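Local structure of cellulase CEL9M (Clostridium cellulolyticum, 1IA6) at residues Y54-D59 against S202-T207; Q67-A72 against W252-D257. The protein probably cleaves internal beta-1,4-glucosidic linkages in cellulose and related beta-glucans, as a family 9 glycoside hydrolase that carries bound zinc and calcium. One frame throughout, in Å; residues are numbered along the deposited sequence.

Contact 1 (Y54-D59 against S202-T207); sequences YHDAGD and SFYQAT. With ZN (zinc ion), chain C.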
# COMPACT_ATOMS: atom_id res chain seq x y z
N TYR A 54 -6.91 8.68 3.32
CA TYR A 54 -5.80 8.67 4.27
C TYR A 54 -4.66 9.62 3.95
O TYR A 54 -4.35 9.87 2.78
CB TYR A 54 -5.20 7.27 4.37
CG TYR A 54 -6.11 6.18 4.88
CD1 TYR A 54 -7.08 5.60 4.05
CD2 TYR A 54 -5.97 5.68 6.17
CE1 TYR A 54 -7.86 4.54 4.50
CE2 TYR A 54 -6.75 4.63 6.63
CZ TYR A 54 -7.69 4.06 5.79
OH TYR A 54 -8.43 2.99 6.24
N HIS A 55 -4.02 10.13 5.00
CA HIS A 55 -2.84 10.98 4.83
C HIS A 55 -1.83 9.99 4.27
O HIS A 55 -1.80 8.83 4.69
CB HIS A 55 -2.37 11.49 6.19
CG HIS A 55 -3.37 12.35 6.90
ND1 HIS A 55 -3.48 12.38 8.27
CD2 HIS A 55 -4.29 13.21 6.42
CE1 HIS A 55 -4.43 13.23 8.61
NE2 HIS A 55 -4.94 13.75 7.51
N ASP A 56 -0.98 10.44 3.36
CA ASP A 56 -0.00 9.56 2.73
C ASP A 56 1.07 8.92 3.61
O ASP A 56 1.24 7.70 3.60
CB ASP A 56 0.69 10.28 1.57
CG ASP A 56 1.59 9.35 0.78
OD1 ASP A 56 1.06 8.41 0.16
OD2 ASP A 56 2.83 9.55 0.79
N ALA A 57 1.81 9.72 4.36
CA ALA A 57 2.89 9.17 5.17
C ALA A 57 2.97 9.87 6.52
O ALA A 57 2.14 9.64 7.39
CB ALA A 57 4.21 9.31 4.41
N GLY A 58 3.99 10.70 6.68
CA GLY A 58 4.15 11.44 7.92
C GLY A 58 3.55 12.82 7.71
O GLY A 58 3.49 13.64 8.63
N ASP A 59 3.13 13.07 6.47
CA ASP A 59 2.52 14.33 6.08
C ASP A 59 1.01 14.14 5.96
O ASP A 59 0.47 13.10 6.34
CB ASP A 59 3.10 14.82 4.74
CG ASP A 59 3.02 13.77 3.65
OD1 ASP A 59 2.46 12.69 3.89
OD2 ASP A 59 3.53 14.04 2.53
N SER A 202 6.76 16.17 -7.43
CA SER A 202 8.09 15.56 -7.41
C SER A 202 8.16 14.45 -6.36
O SER A 202 9.18 13.77 -6.23
CB SER A 202 9.15 16.62 -7.12
OG SER A 202 8.97 17.18 -5.84
N PHE A 203 7.07 14.27 -5.63
CA PHE A 203 7.01 13.28 -4.56
C PHE A 203 6.75 11.87 -5.07
O PHE A 203 7.36 10.91 -4.61
CB PHE A 203 5.93 13.69 -3.56
CG PHE A 203 6.15 15.07 -3.00
CD1 PHE A 203 7.17 15.31 -2.09
CD2 PHE A 203 5.38 16.14 -3.44
CE1 PHE A 203 7.43 16.60 -1.63
CE2 PHE A 203 5.62 17.43 -2.99
CZ PHE A 203 6.65 17.66 -2.08
N TYR A 204 5.83 11.76 -6.03
CA TYR A 204 5.52 10.46 -6.60
C TYR A 204 5.57 10.54 -8.12
O TYR A 204 4.54 10.65 -8.79
CB TYR A 204 4.14 9.99 -6.12
CG TYR A 204 4.17 9.51 -4.69
CD1 TYR A 204 4.64 8.24 -4.37
CD2 TYR A 204 3.79 10.35 -3.64
CE1 TYR A 204 4.73 7.81 -3.05
CE2 TYR A 204 3.88 9.93 -2.31
CZ TYR A 204 4.35 8.66 -2.03
OH TYR A 204 4.44 8.24 -0.72
N GLN A 205 6.79 10.51 -8.65
CA GLN A 205 7.00 10.58 -10.08
C GLN A 205 6.87 9.18 -10.69
O GLN A 205 7.75 8.34 -10.54
CB GLN A 205 8.39 11.15 -10.37
CG GLN A 205 8.50 12.62 -9.99
CD GLN A 205 9.91 13.15 -10.11
OE1 GLN A 205 10.75 12.93 -9.23
NE2 GLN A 205 10.19 13.85 -11.20
N ALA A 206 5.76 8.96 -11.39
CA ALA A 206 5.48 7.66 -12.00
C ALA A 206 6.19 7.48 -13.34
O ALA A 206 6.47 8.46 -14.04
CB ALA A 206 3.98 7.48 -12.18
N THR A 207 6.45 6.23 -13.70
CA THR A 207 7.15 5.93 -14.94
C THR A 207 6.46 4.91 -15.84
O THR A 207 6.86 4.73 -16.99
CB THR A 207 8.56 5.38 -14.64
OG1 THR A 207 8.44 4.12 -13.96
CG2 THR A 207 9.34 6.35 -13.77
ZN ZN C . -6.71 14.86 7.40
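Tyr204 and Asp56 join these two loops through one hydrogen bond. Tyr204 OH donates to Asp56 OD2 at 2.6 Å and meets the syn lone pair of that oxygen, on the side of OD1. OD2 sits at the edge of the tyrosine ring, near its plane, while the carboxylate plane stands at 85° to the ring. Asp56 turns its carboxylate toward the tyrosine by setting CG opposite its own backbone N (chi1 -173°). Tyrosine suits the place because its rigid ring carries a donor across a gap where the nearest CA atoms, of Asp56 and Phe203, are 10.8 Å apart.

A second hydrogen bond shapes the loop itself: Ala57 N donates to Asp59 OD1 at 3.1 Å, and Asp59 OD2 is engaged by His126, so both carboxylate oxygens are gripped.

Metal coordination fixes the start of the loop. His55 NE2 binds the zinc ion at 2.1 Å, and Cys22, Cys38 and His39 complete a Cys2His2 set, consistent with a structural zinc. The Asp-Ala-Gly-Asp loop directly after His55 corresponds to the sequence motif that family 9 enzymes carry at the active site, consistent with Tyr204 lying about 7 Å, side chain to side chain, from Glu410, a predicted active-site residue.

Contact 2 (Q67-A72 against W252-D257); sequences QGYSAA and WTMCWD. With CA (calcium ion), chain B; SO4 (sulfate ion), chain E.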
# COMPACT_ATOMS: atom_id res chain seq x y z
N GLN A 67 -2.17 5.98 -2.74
CA GLN A 67 -3.46 5.75 -2.07
C GLN A 67 -4.13 4.55 -2.73
O GLN A 67 -4.61 3.64 -2.05
CB GLN A 67 -4.35 6.99 -2.19
CG GLN A 67 -5.64 6.94 -1.38
CD GLN A 67 -5.55 7.61 -0.01
OE1 GLN A 67 -6.53 7.67 0.74
NE2 GLN A 67 -4.37 8.13 0.33
N GLY A 68 -4.16 4.54 -4.06
CA GLY A 68 -4.77 3.44 -4.79
C GLY A 68 -4.00 2.14 -4.66
O GLY A 68 -4.59 1.07 -4.48
N TYR A 69 -2.68 2.22 -4.78
CA TYR A 69 -1.82 1.05 -4.65
C TYR A 69 -2.04 0.38 -3.29
O TYR A 69 -2.24 -0.83 -3.20
CB TYR A 69 -0.35 1.48 -4.76
CG TYR A 69 0.64 0.43 -4.27
CD1 TYR A 69 1.04 -0.62 -5.09
CD2 TYR A 69 1.16 0.49 -2.97
CE1 TYR A 69 1.93 -1.59 -4.64
CE2 TYR A 69 2.06 -0.48 -2.51
CZ TYR A 69 2.44 -1.51 -3.35
OH TYR A 69 3.31 -2.48 -2.90
N SER A 70 -2.01 1.19 -2.23
CA SER A 70 -2.19 0.67 -0.88
C SER A 70 -3.53 -0.04 -0.71
O SER A 70 -3.59 -1.13 -0.15
CB SER A 70 -2.04 1.80 0.14
OG SER A 70 -0.71 2.29 0.13
N ALA A 71 -4.59 0.59 -1.20
CA ALA A 71 -5.92 -0.01 -1.11
C ALA A 71 -5.98 -1.32 -1.88
O ALA A 71 -6.62 -2.28 -1.45
CB ALA A 71 -6.98 0.96 -1.64
N ALA A 72 -5.31 -1.37 -3.03
CA ALA A 72 -5.30 -2.57 -3.85
C ALA A 72 -4.52 -3.71 -3.21
O ALA A 72 -4.96 -4.86 -3.26
CB ALA A 72 -4.73 -2.26 -5.24
N TRP A 252 13.31 -5.27 -10.12
CA TRP A 252 12.82 -4.49 -8.99
C TRP A 252 11.84 -5.38 -8.22
O TRP A 252 12.08 -6.58 -8.06
CB TRP A 252 12.12 -3.23 -9.51
CG TRP A 252 12.11 -2.08 -8.54
CD1 TRP A 252 11.01 -1.48 -7.99
CD2 TRP A 252 13.25 -1.39 -8.02
NE1 TRP A 252 11.40 -0.45 -7.16
CE2 TRP A 252 12.77 -0.38 -7.16
CE3 TRP A 252 14.63 -1.53 -8.19
CZ2 TRP A 252 13.62 0.50 -6.47
CZ3 TRP A 252 15.48 -0.66 -7.51
CH2 TRP A 252 14.97 0.34 -6.66
N THR A 253 10.76 -4.79 -7.74
CA THR A 253 9.75 -5.54 -7.02
C THR A 253 8.44 -4.78 -7.04
O THR A 253 8.33 -3.70 -7.64
CB THR A 253 10.17 -5.80 -5.54
OG1 THR A 253 9.23 -6.67 -4.92
CG2 THR A 253 10.23 -4.49 -4.76
N MET A 254 7.42 -5.34 -6.40
CA MET A 254 6.12 -4.70 -6.34
C MET A 254 6.18 -3.44 -5.49
O MET A 254 6.64 -3.46 -4.35
CB MET A 254 5.10 -5.67 -5.74
CG MET A 254 3.76 -5.02 -5.39
SD MET A 254 2.60 -6.24 -4.73
CE MET A 254 3.12 -6.31 -3.03
N CYS A 255 5.72 -2.33 -6.05
CA CYS A 255 5.68 -1.06 -5.33
C CYS A 255 4.71 -0.13 -6.06
O CYS A 255 4.21 -0.47 -7.13
CB CYS A 255 7.08 -0.44 -5.23
SG CYS A 255 7.90 -0.06 -6.78
N TRP A 256 4.45 1.04 -5.48
CA TRP A 256 3.49 1.95 -6.08
C TRP A 256 3.71 2.29 -7.55
O TRP A 256 2.75 2.56 -8.26
CB TRP A 256 3.39 3.25 -5.25
CG TRP A 256 4.68 4.01 -5.10
CD1 TRP A 256 5.57 3.90 -4.07
CD2 TRP A 256 5.22 4.98 -6.00
NE1 TRP A 256 6.64 4.74 -4.28
CE2 TRP A 256 6.45 5.41 -5.46
CE3 TRP A 256 4.78 5.52 -7.22
CZ2 TRP A 256 7.25 6.37 -6.10
CZ3 TRP A 256 5.58 6.46 -7.85
CH2 TRP A 256 6.80 6.88 -7.29
N ASP A 257 4.96 2.27 -8.02
CA ASP A 257 5.24 2.61 -9.41
C ASP A 257 5.42 1.42 -10.34
O ASP A 257 5.19 1.53 -11.55
CB ASP A 257 6.51 3.48 -9.48
CG ASP A 257 6.78 4.01 -10.88
OD1 ASP A 257 5.83 4.52 -11.52
OD2 ASP A 257 7.93 3.93 -11.35
CA CA B . 3.16 1.68 -12.90
S SO4 E . 9.37 6.37 -2.03
O1 SO4 E . 9.25 7.54 -1.13
O2 SO4 E . 8.18 5.52 -1.88
O3 SO4 E . 10.59 5.61 -1.68
O4 SO4 E . 9.48 6.84 -3.43
O HOH W 1 2.41 1.25 -10.63
O HOH W 2 3.13 3.88 -11.96
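Met254 meets Tyr69 at the rim of the ring, Met254 CG lying in the ring plane 3.6 Å from Tyr69 OH. A bend at chi3 keeps Met254 CE beside the phenol oxygen as well, and the side chain also touches Ala312, Met315 and Val316; a long, flexible, apolar residue packs between the ring edge and helix 306-323.

At Cys255 the backbone takes over. Cys255 C lies over one face of Tyr69, 3.4 Å from Tyr69 CE1, while the compact thiol side chain points away from the helix and sets SG at the edge of the Trp252 indole.

The same peptide continues into Trp256 N, 3.7 Å above the Tyr69 plane over the ring centre, so a nearly parallel peptide group stacks on the aromatic face. Trp256 CB comes within 4.1 Å of Tyr69 CG, but with chi1 at 59° the indole leads away. This broad ring carries an N-H at its edge: Trp256 NE1 donates to O2 of a sulfate ion, probably from the crystallisation liquor, at 3.0 Å (148° at the hydrogen), and Arg308 also binds the anion. Trp256 O accepts a bond from a calcium-bound water, 2.7 Å away.

Asp257 lays CB over one indole face, and Asp257 O binds calcium at 2.4 Å. Its carboxylate serves two partners: Asp257 OD1 accepts from a second calcium-bound water at 2.8 Å, and OD2 engages Thr207.

Tyr69, swung out from helix 64-80 (chi1 164°), thus supports the loop by peptide-aromatic stacking, with apolar contacts from Met254 CG and Trp256 CB. Toward calcium the loop contributes ion-dipole coordination through a carbonyl and two waters, Asp257 OD1 acting from the second shell, while Ser208, Asp211 and Asp212 complete the site.

Contacts 1 and 2 lie with their centres 11 Å apart; their segments alternate along the chain, and they touch at several points. Segment 54-59 is tied to helix 64-80 by Tyr54 N and Gln67 OE1, 2.8 Å apart, probably a hydrogen bond. Segments 202-207 and 252-257 are probably bonded in the same way, through Thr207 OG1 and Asp257 OD2 at 2.7 Å, close to the calcium site. In addition, Tyr204 and Trp256 meet edge-to-face, with Tyr204 CD1 3.5 Å from Trp256 CE2. The side chain of Tyr204 also lies about 4 Å from the sulfate; such ions often mark pockets, which is consistent with this aromatic pair bordering the catalytic cleft.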